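Local coordinates for motility-associated killing factor MakB (Vibrio cholerae serotype O1, PDB 6W1W), which probably acts as one component of a tripartite alpha-pore-forming cytotoxin that damages the membranes of target cells, at residues 26-31 with 192-197; 11-16 with 327-332; 85-90 with 108-113; 209-214 with 253-258. All blocks are in the same frame, centred on the assembly; numbering follows the deposited sequence.

The chain starts with helix 9-35, which is used twice. Residues 11-16 meet 327-332 near the C-terminal end in interaction 2, closing the longest loop, which holds the other three contacts. Farther along the same helix, residues 26-31 meet strand 193-203 in interaction 1. That loop in turn contains interaction 3, a short closure between helices 69-90 and 100-151, about 36 Å away between centres. Interaction 4 follows interaction 1 in series and packs strand 209-220 against helix 251-270. Interactions 2 and 3 tie helices together on one side of the chain's centre. Interactions 1 and 4 join the helices to neighbouring strands of the mixed sheet.

Interaction 1: residues 26-31 with 192-197; sequences ISNYDA and YIQSMV
N28 and A31 of helix 9-35 meet Q194 and M196 of strand 193-203, where the helical bundle meets the mixed sheet. The contact is small, burying 123 Å² in all. N28 and Q194 reach for each other from opposite directions. N28 OD1 comes within 3.3 Å of Q194 NE2, but the angle is too poor for a hydrogen bond. The two amide planes stand 73° apart. Q194 spans the gap with an extended chain, its CG anti to the backbone N (chi1 173°). N28 was deposited in two conformers, so the details of this pair are doubtful.

Strand 193-203 is an inner strand of the sheet, between 209-220 and 338-346. The backbone of Q194 is hydrogen-bonded to N338 and G340 on one of these neighbours. The strand segment's N-to-C direction runs 33° from that of the helix, and the segment axes come no closer than 11.4 Å. M196 folds at chi2 and chi3, which carries its sulfur and terminal methyl to the helix. M196 CE packs on A31 CB at 4.3 Å, an apolar contact about one helical turn beyond N28.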
# COMPACT_ATOMS: atom_id res chain seq x y z
N ILE A 26 -0.80 -1.07 0.07
CA ILE A 26 -1.14 -2.19 0.93
C ILE A 26 -2.05 -1.75 2.08
O ILE A 26 -2.98 -2.47 2.45
CB ILE A 26 0.15 -2.84 1.46
CG1 ILE A 26 0.63 -3.98 0.54
CG2 ILE A 26 -0.00 -3.33 2.91
CD1 ILE A 26 0.91 -3.59 -0.89
N SER A 27 -1.81 -0.55 2.61
CA SER A 27 -2.54 -0.09 3.79
C SER A 27 -4.02 0.12 3.52
O SER A 27 -4.81 0.16 4.48
CB SER A 27 -1.93 1.22 4.31
OG SER A 27 -2.06 2.26 3.36
N ASN A 28 -4.43 0.25 2.26
CA ASN A 28 -5.84 0.38 1.94
C ASN A 28 -6.44 -0.90 1.38
O ASN A 28 -7.66 -0.97 1.17
CB ASN A 28 -6.05 1.55 0.97
CG ASN A 28 -5.98 2.90 1.66
OD1 ASN A 28 -6.94 3.31 2.32
ND2 ASN A 28 -4.85 3.58 1.54
N TYR A 29 -5.62 -1.93 1.14
CA TYR A 29 -6.18 -3.26 0.91
C TYR A 29 -6.92 -3.74 2.15
O TYR A 29 -7.92 -4.47 2.04
CB TYR A 29 -5.09 -4.25 0.53
CG TYR A 29 -5.58 -5.68 0.38
CD1 TYR A 29 -6.13 -6.12 -0.82
CD2 TYR A 29 -5.50 -6.58 1.43
CE1 TYR A 29 -6.59 -7.41 -0.96
CE2 TYR A 29 -5.96 -7.88 1.30
CZ TYR A 29 -6.50 -8.29 0.10
OH TYR A 29 -6.96 -9.58 -0.04
N ASP A 30 -6.44 -3.35 3.33
CA ASP A 30 -7.19 -3.58 4.55
C ASP A 30 -8.53 -2.84 4.51
O ASP A 30 -9.60 -3.45 4.66
CB ASP A 30 -6.36 -3.15 5.76
CG ASP A 30 -7.18 -3.10 7.04
OD1 ASP A 30 -7.70 -4.15 7.47
OD2 ASP A 30 -7.29 -2.00 7.62
N ALA A 31 -8.48 -1.52 4.29
CA ALA A 31 -9.69 -0.71 4.25
C ALA A 31 -10.67 -1.24 3.21
O ALA A 31 -11.89 -1.26 3.44
CB ALA A 31 -9.34 0.74 3.96
N TYR A 192 -0.32 15.21 -0.47
CA TYR A 192 -1.29 14.33 -1.09
C TYR A 192 -2.61 14.35 -0.32
O TYR A 192 -2.67 14.73 0.85
CB TYR A 192 -0.74 12.90 -1.19
CG TYR A 192 0.28 12.73 -2.31
CD1 TYR A 192 0.02 11.89 -3.39
CD2 TYR A 192 1.47 13.43 -2.29
CE1 TYR A 192 0.95 11.75 -4.42
CE2 TYR A 192 2.40 13.29 -3.31
CZ TYR A 192 2.13 12.46 -4.37
OH TYR A 192 3.06 12.33 -5.38
N ILE A 193 -3.68 13.94 -1.00
CA ILE A 193 -5.02 13.90 -0.43
C ILE A 193 -5.58 12.50 -0.63
O ILE A 193 -5.63 12.00 -1.76
CB ILE A 193 -5.95 14.95 -1.07
CG1 ILE A 193 -5.52 16.35 -0.64
CG2 ILE A 193 -7.40 14.68 -0.69
CD1 ILE A 193 -6.43 17.45 -1.15
N GLN A 194 -6.00 11.87 0.46
CA GLN A 194 -6.55 10.52 0.45
C GLN A 194 -8.04 10.60 0.71
O GLN A 194 -8.47 11.04 1.78
CB GLN A 194 -5.85 9.65 1.50
CG GLN A 194 -6.45 8.27 1.70
CD GLN A 194 -5.59 7.39 2.59
OE1 GLN A 194 -4.38 7.58 2.67
NE2 GLN A 194 -6.22 6.44 3.27
N SER A 195 -8.84 10.17 -0.27
CA SER A 195 -10.29 10.17 -0.18
C SER A 195 -10.81 8.78 -0.48
O SER A 195 -10.31 8.10 -1.38
CB SER A 195 -10.91 11.18 -1.14
OG SER A 195 -10.11 12.34 -1.29
N MET A 196 -11.84 8.35 0.26
CA MET A 196 -12.39 7.01 0.12
C MET A 196 -13.49 7.02 -0.94
O MET A 196 -14.48 7.75 -0.81
CB MET A 196 -12.93 6.51 1.46
CG MET A 196 -11.86 6.27 2.53
SD MET A 196 -10.49 5.23 1.96
CE MET A 196 -11.34 3.71 1.56
N VAL A 197 -13.32 6.20 -1.96
CA VAL A 197 -14.27 6.11 -3.06
C VAL A 197 -15.04 4.80 -2.90
O VAL A 197 -14.54 3.72 -3.21
CB VAL A 197 -13.57 6.19 -4.43
CG1 VAL A 197 -14.60 6.12 -5.54
CG2 VAL A 197 -12.75 7.44 -4.51

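Interaction 2: residues 11-16 with 327-332; sequences TALNML and SEFVQL
The F329 ring receives L13 over one face. L13 CG sits 3.6 Å above the ring plane, displaced toward the rim. It is 3.8 Å from the centroid of the F329 ring and 20° off the ring normal, which makes a CH-pi contact. L13 CD2 adds to it on the side of F329 CD1, 3.8 Å away. L16 comes to the same ring obliquely, with its CB 3.7 Å from F329 CE2. The ring is therefore met at two places by leucines three residues apart, just under one turn of helix. F329 reaches them because its CG is anti to the backbone N (chi1 -180°), which carries the ring out across the gap. L186 and R187 of helix 183-187 also touch F329.

One residue on, V330 makes a looser contact with L16. V330 CG2 stands 4.2 Å from L16 CG, and the two side chains cross at about a right angle.

The two helices, 9-35 and 316-333, run nearly the same way, with an angle of 21° between the segments. They pack the N-terminal helix of the chain against one close to its C-terminal end. I326, a turn before V330, extends the contact onto A12 and L13. L283 of helix 276-302 touches L16.

All four residues that meet here are buried, and the side-chain contacts between the segments are apolar. The attraction probably comes mainly from dispersion and the exclusion of water, with the pi face of F329 as the one directional element.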
# COMPACT_ATOMS: atom_id res chain seq x y z
N THR A 11 19.62 8.26 -4.17
CA THR A 11 19.25 6.85 -4.21
C THR A 11 18.54 6.42 -2.93
O THR A 11 17.70 5.51 -2.96
CB THR A 11 20.49 5.99 -4.44
OG1 THR A 11 21.34 6.62 -5.40
CG2 THR A 11 20.09 4.62 -4.97
N ALA A 12 18.86 7.07 -1.80
CA ALA A 12 18.21 6.73 -0.54
C ALA A 12 16.74 7.14 -0.54
O ALA A 12 15.87 6.34 -0.17
CB ALA A 12 18.96 7.39 0.62
N LEU A 13 16.45 8.37 -0.97
CA LEU A 13 15.09 8.89 -0.93
C LEU A 13 14.15 8.16 -1.88
O LEU A 13 12.94 8.16 -1.66
CB LEU A 13 15.09 10.38 -1.24
CG LEU A 13 15.15 11.32 -0.04
CD1 LEU A 13 16.30 10.96 0.89
CD2 LEU A 13 15.25 12.77 -0.49
N ASN A 14 14.68 7.53 -2.93
CA ASN A 14 13.83 6.73 -3.81
C ASN A 14 13.42 5.43 -3.13
O ASN A 14 12.28 4.97 -3.29
CB ASN A 14 14.54 6.46 -5.13
CG ASN A 14 14.76 7.71 -5.94
OD1 ASN A 14 14.64 8.83 -5.43
ND2 ASN A 14 15.10 7.54 -7.22
N MSE A 15 14.33 4.81 -2.38
CA MSE A 15 14.03 3.57 -1.68
C MSE A 15 13.09 3.82 -0.51
O MSE A 15 12.29 2.95 -0.16
CB MSE A 15 15.31 2.90 -1.18
CG MSE A 15 16.32 2.62 -2.28
SE MSE A 15 17.67 1.31 -1.77
CE MSE A 15 18.81 1.41 -3.35
N LEU A 16 13.19 5.01 0.09
CA LEU A 16 12.20 5.41 1.08
C LEU A 16 10.82 5.56 0.44
O LEU A 16 9.81 5.15 1.02
CB LEU A 16 12.62 6.72 1.75
CG LEU A 16 13.33 6.63 3.11
CD1 LEU A 16 12.75 5.50 3.95
CD2 LEU A 16 14.83 6.49 2.94
N SER A 327 16.52 12.47 7.24
CA SER A 327 15.62 12.54 8.38
C SER A 327 14.47 13.50 8.10
O SER A 327 13.33 13.26 8.53
CB SER A 327 16.38 12.95 9.64
OG SER A 327 15.54 12.88 10.78
N GLU A 328 14.75 14.59 7.39
CA GLU A 328 13.69 15.53 7.04
C GLU A 328 12.73 14.95 6.01
O GLU A 328 11.54 15.29 6.01
CB GLU A 328 14.29 16.85 6.54
CG GLU A 328 14.89 17.71 7.65
CD GLU A 328 15.63 18.92 7.11
OE1 GLU A 328 15.46 19.26 5.92
OE2 GLU A 328 16.41 19.53 7.88
N PHE A 329 13.22 14.09 5.11
CA PHE A 329 12.33 13.44 4.16
C PHE A 329 11.39 12.46 4.85
O PHE A 329 10.24 12.30 4.43
CB PHE A 329 13.13 12.72 3.08
CG PHE A 329 12.27 12.03 2.05
CD1 PHE A 329 11.77 12.74 0.97
CD2 PHE A 329 11.97 10.69 2.16
CE1 PHE A 329 10.98 12.11 0.02
CE2 PHE A 329 11.17 10.06 1.21
CZ PHE A 329 10.68 10.77 0.14
N VAL A 330 11.87 11.79 5.89
CA VAL A 330 11.03 10.82 6.59
C VAL A 330 9.99 11.53 7.45
O VAL A 330 8.88 11.02 7.63
CB VAL A 330 11.92 9.86 7.41
CG1 VAL A 330 11.08 8.90 8.22
CG2 VAL A 330 12.85 9.07 6.48
N GLN A 331 10.31 12.72 7.97
CA GLN A 331 9.34 13.47 8.75
C GLN A 331 8.16 13.94 7.92
O GLN A 331 7.11 14.27 8.48
CB GLN A 331 10.01 14.66 9.42
CG GLN A 331 10.96 14.28 10.54
CD GLN A 331 11.86 15.43 10.96
OE1 GLN A 331 12.17 16.32 10.17
NE2 GLN A 331 12.28 15.42 12.22
N LEU A 332 8.30 13.98 6.59
CA LEU A 332 7.20 14.42 5.74
C LEU A 332 6.23 13.28 5.45
O LEU A 332 5.01 13.47 5.53
CB LEU A 332 7.73 15.01 4.44
CG LEU A 332 8.62 16.26 4.58
CD1 LEU A 332 9.14 16.72 3.22
CD2 LEU A 332 7.87 17.38 5.28

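Interaction 3: residues 85-90 with 108-113; sequences TTFDAC and QLLQKT
L110 packs against F87, and this is the apolar pair of the contact. The methyl L110 CD2 does most of the touching. It lies 3.9 Å from F87 CA and 4.0 Å from F87 CD2, so it rests where the aromatic side chain leaves the backbone. Its approach to the ring is oblique. L110 CD1 is also near the ring, 4.1 Å from F87 CD2. The F87 ring also meets the ring of W323 and other residues of helix 316-333.

On the neighbouring residue the contact is with a hydroxyl. L110 CD2 comes 4.0 Å from T86 OG1, at van der Waals range. T86 and L110 slide past each other in opposite directions.

The hydrogen bonds stay within each helix. T113 OG1 donates to L109 O at 2.9 Å, one turn back in the same helix. The C=O...donor angle is 155°, and the donor is tilted 23° from the carbonyl plane. T113 N reaches the same oxygen from the opposite face, so two donors grip L109 O. T86 OG1 has a weak bond to the carbonyl of Y83.

A covalent link completes the account. C90 is joined to C106 by a disulfide, which links helix 100-151 to the chain near C90. The two segments run in opposite directions, as in a helical hairpin.

The disulfide thus restrains separation covalently. L110 adds non-directional packing, which probably helps the helices fit. The T113 hydroxyl is bonded to its own helix, and that of T86 only weakly.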
# COMPACT_ATOMS: atom_id res chain seq x y z
N THR A 85 19.78 11.25 14.78
CA THR A 85 19.96 11.89 16.08
C THR A 85 21.25 11.42 16.75
O THR A 85 22.08 12.24 17.14
CB THR A 85 18.75 11.61 16.97
OG1 THR A 85 17.56 12.04 16.31
CG2 THR A 85 18.89 12.35 18.30
N THR A 86 21.43 10.10 16.87
CA THR A 86 22.65 9.59 17.48
C THR A 86 23.87 9.78 16.58
O THR A 86 25.00 9.71 17.07
CB THR A 86 22.50 8.10 17.83
OG1 THR A 86 22.32 7.34 16.63
CG2 THR A 86 21.31 7.88 18.75
N PHE A 87 23.67 10.03 15.29
CA PHE A 87 24.80 10.25 14.40
C PHE A 87 25.42 11.63 14.63
O PHE A 87 26.65 11.78 14.59
CB PHE A 87 24.37 10.10 12.94
CG PHE A 87 25.51 9.95 11.97
CD1 PHE A 87 26.26 11.05 11.58
CD2 PHE A 87 25.82 8.71 11.43
CE1 PHE A 87 27.30 10.91 10.68
CE2 PHE A 87 26.86 8.57 10.53
CZ PHE A 87 27.60 9.67 10.16
N ASP A 88 24.59 12.65 14.85
CA ASP A 88 25.09 13.99 15.14
C ASP A 88 25.87 14.05 16.45
O ASP A 88 26.74 14.91 16.60
CB ASP A 88 23.93 14.99 15.18
CG ASP A 88 23.73 15.68 13.85
OD1 ASP A 88 24.47 15.36 12.89
OD2 ASP A 88 22.83 16.55 13.76
N ALA A 89 25.58 13.15 17.39
CA ALA A 89 26.37 13.11 18.62
C ALA A 89 27.82 12.77 18.34
O ALA A 89 28.72 13.27 19.03
CB ALA A 89 25.77 12.09 19.60
N CYS A 90 28.09 11.96 17.31
CA CYS A 90 29.44 11.53 17.00
C CYS A 90 30.13 12.42 15.97
O CYS A 90 31.32 12.23 15.71
CB CYS A 90 29.45 10.09 16.49
SG CYS A 90 28.86 8.90 17.71
N GLN A 108 30.87 2.27 17.86
CA GLN A 108 30.10 1.08 18.20
C GLN A 108 28.73 1.41 18.79
O GLN A 108 27.89 0.52 18.89
CB GLN A 108 30.90 0.17 19.14
CG GLN A 108 31.41 0.81 20.41
CD GLN A 108 32.60 0.07 21.00
OE1 GLN A 108 33.27 -0.70 20.31
NE2 GLN A 108 32.86 0.29 22.28
N LEU A 109 28.48 2.67 19.16
CA LEU A 109 27.11 3.09 19.41
C LEU A 109 26.30 3.10 18.12
O LEU A 109 25.14 2.68 18.10
CB LEU A 109 27.07 4.46 20.08
CG LEU A 109 25.66 5.05 20.28
CD1 LEU A 109 24.81 4.14 21.16
CD2 LEU A 109 25.73 6.46 20.85
N LEU A 110 26.90 3.59 17.03
CA LEU A 110 26.25 3.49 15.73
C LEU A 110 26.15 2.04 15.28
O LEU A 110 25.13 1.62 14.72
CB LEU A 110 27.02 4.31 14.69
CG LEU A 110 27.07 5.82 14.90
CD1 LEU A 110 28.07 6.45 13.95
CD2 LEU A 110 25.68 6.42 14.70
N GLN A 111 27.21 1.26 15.53
CA GLN A 111 27.22 -0.14 15.11
C GLN A 111 26.10 -0.93 15.77
O GLN A 111 25.48 -1.79 15.13
CB GLN A 111 28.58 -0.76 15.42
CG GLN A 111 28.68 -2.24 15.11
CD GLN A 111 29.85 -2.88 15.81
OE1 GLN A 111 30.76 -3.40 15.17
NE2 GLN A 111 29.84 -2.84 17.14
N LYS A 112 25.82 -0.66 17.04
CA LYS A 112 24.69 -1.32 17.70
C LYS A 112 23.38 -0.85 17.08
O LYS A 112 22.52 -1.68 16.74
CB LYS A 112 24.72 -1.05 19.20
CG LYS A 112 23.68 -1.84 19.99
CD LYS A 112 23.72 -1.51 21.48
CE LYS A 112 23.10 -0.15 21.78
NZ LYS A 112 21.65 -0.11 21.43
N THR A 113 23.21 0.46 16.92
CA THR A 113 21.97 0.99 16.35
C THR A 113 21.79 0.52 14.91
O THR A 113 20.68 0.17 14.50
CB THR A 113 21.96 2.51 16.43
OG1 THR A 113 22.31 2.92 17.76
CG2 THR A 113 20.57 3.05 16.10

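Interaction 4: residues 209-214 with 253-258; sequences VPFLSF and AQAAAI
A255 and I258 of helix 251-270 meet F211 and L212 of strand 209-220. This is helix-on-sheet packing: the helix lies along an outermost strand of the mixed sheet. The two segments run almost parallel, 6° apart, their axes approaching to 9.8 Å.

Near the start of the helical segment, Q254 OE1 accepts from the backbone N of V204, just past strand 193-203.

A255 is the first to touch the strand. Its CB sits 3.6 Å from F211 CZ, at the far end of the ring, and 3.9 Å from F211 CE2. The methyl comes to the ring obliquely. V41 touches both residues of this pair.

Between A255 and I258 the segment is also covered by helix 157-176, with A256 on M160 and A257 on I163.

I258, three residues after A255, returns to the strand. Its CG2, anti to the backbone N, is the branch that makes the contact. It lies at the edge of the F211 ring, near the ring plane and 4.3 Å from F211 CE1. F211 and L212 are consecutive yet both point toward the helix. The psi of -80° at F211 departs from an extended strand and probably helps to allow this. The methyl I258 CG2 therefore serves two neighbours, and its nearer one is L212 CD1, at 3.9 Å.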
# COMPACT_ATOMS: atom_id res chain seq x y z
N VAL A 209 -32.15 -3.11 -6.63
CA VAL A 209 -31.95 -3.60 -5.26
C VAL A 209 -30.47 -3.54 -4.91
O VAL A 209 -29.64 -4.07 -5.66
CB VAL A 209 -32.50 -5.03 -5.09
CG1 VAL A 209 -32.00 -5.63 -3.78
CG2 VAL A 209 -34.03 -5.06 -5.14
N PRO A 210 -30.08 -2.92 -3.79
CA PRO A 210 -28.66 -2.87 -3.43
C PRO A 210 -28.12 -4.25 -3.10
O PRO A 210 -28.86 -5.18 -2.77
CB PRO A 210 -28.62 -1.95 -2.20
CG PRO A 210 -29.99 -2.02 -1.64
CD PRO A 210 -30.92 -2.18 -2.82
N PHE A 211 -26.80 -4.39 -3.21
CA PHE A 211 -26.18 -5.71 -3.12
C PHE A 211 -24.78 -5.64 -2.54
O PHE A 211 -24.58 -5.92 -1.35
CB PHE A 211 -26.17 -6.35 -4.52
CG PHE A 211 -25.49 -7.68 -4.58
CD1 PHE A 211 -24.22 -7.80 -5.13
CD2 PHE A 211 -26.11 -8.82 -4.10
CE1 PHE A 211 -23.59 -9.02 -5.20
CE2 PHE A 211 -25.48 -10.04 -4.16
CZ PHE A 211 -24.22 -10.15 -4.71
N LEU A 212 -23.80 -5.26 -3.36
CA LEU A 212 -22.40 -5.22 -2.95
C LEU A 212 -21.93 -3.77 -2.95
O LEU A 212 -22.43 -2.94 -3.73
CB LEU A 212 -21.54 -6.05 -3.90
CG LEU A 212 -20.09 -6.41 -3.56
CD1 LEU A 212 -19.72 -7.69 -4.29
CD2 LEU A 212 -19.10 -5.31 -3.91
N SER A 213 -20.96 -3.47 -2.09
CA SER A 213 -20.41 -2.12 -2.01
C SER A 213 -19.05 -2.19 -1.33
O SER A 213 -18.99 -2.38 -0.11
CB SER A 213 -21.36 -1.19 -1.26
OG SER A 213 -20.91 -0.96 0.07
N PHE A 214 -17.98 -2.04 -2.10
CA PHE A 214 -16.63 -1.98 -1.54
C PHE A 214 -16.00 -0.63 -1.86
O PHE A 214 -16.38 0.04 -2.82
CB PHE A 214 -15.76 -3.14 -2.06
CG PHE A 214 -15.13 -2.88 -3.41
CD1 PHE A 214 -15.90 -2.72 -4.54
CD2 PHE A 214 -13.75 -2.83 -3.54
CE1 PHE A 214 -15.32 -2.49 -5.77
CE2 PHE A 214 -13.16 -2.60 -4.77
CZ PHE A 214 -13.95 -2.43 -5.89
N ALA A 253 -27.09 -14.28 -12.18
CA ALA A 253 -25.97 -14.04 -13.10
C ALA A 253 -25.35 -12.66 -12.88
O ALA A 253 -24.13 -12.51 -13.00
CB ALA A 253 -26.44 -14.19 -14.54
N GLN A 254 -26.17 -11.66 -12.55
CA GLN A 254 -25.61 -10.35 -12.21
C GLN A 254 -24.76 -10.44 -10.95
O GLN A 254 -23.62 -9.96 -10.92
CB GLN A 254 -26.73 -9.32 -12.04
CG GLN A 254 -27.36 -8.87 -13.35
CD GLN A 254 -28.58 -8.00 -13.11
OE1 GLN A 254 -28.48 -6.89 -12.58
NE2 GLN A 254 -29.75 -8.50 -13.50
N ALA A 255 -25.31 -11.05 -9.90
CA ALA A 255 -24.56 -11.22 -8.66
C ALA A 255 -23.32 -12.07 -8.88
O ALA A 255 -22.26 -11.81 -8.29
CB ALA A 255 -25.44 -11.85 -7.58
N ALA A 256 -23.42 -13.10 -9.73
CA ALA A 256 -22.26 -13.91 -10.04
C ALA A 256 -21.19 -13.09 -10.73
O ALA A 256 -20.00 -13.16 -10.38
CB ALA A 256 -22.66 -15.11 -10.89
N ALA A 257 -21.60 -12.27 -11.71
CA ALA A 257 -20.64 -11.48 -12.47
C ALA A 257 -20.03 -10.37 -11.62
O ALA A 257 -18.83 -10.07 -11.74
CB ALA A 257 -21.31 -10.90 -13.71
N ILE A 258 -20.83 -9.75 -10.75
CA ILE A 258 -20.32 -8.69 -9.88
C ILE A 258 -19.22 -9.23 -8.97
O ILE A 258 -18.09 -8.72 -8.96
CB ILE A 258 -21.46 -8.06 -9.06
CG1 ILE A 258 -22.41 -7.28 -9.97
CG2 ILE A 258 -20.90 -7.18 -7.94
CD1 ILE A 258 -23.58 -6.63 -9.26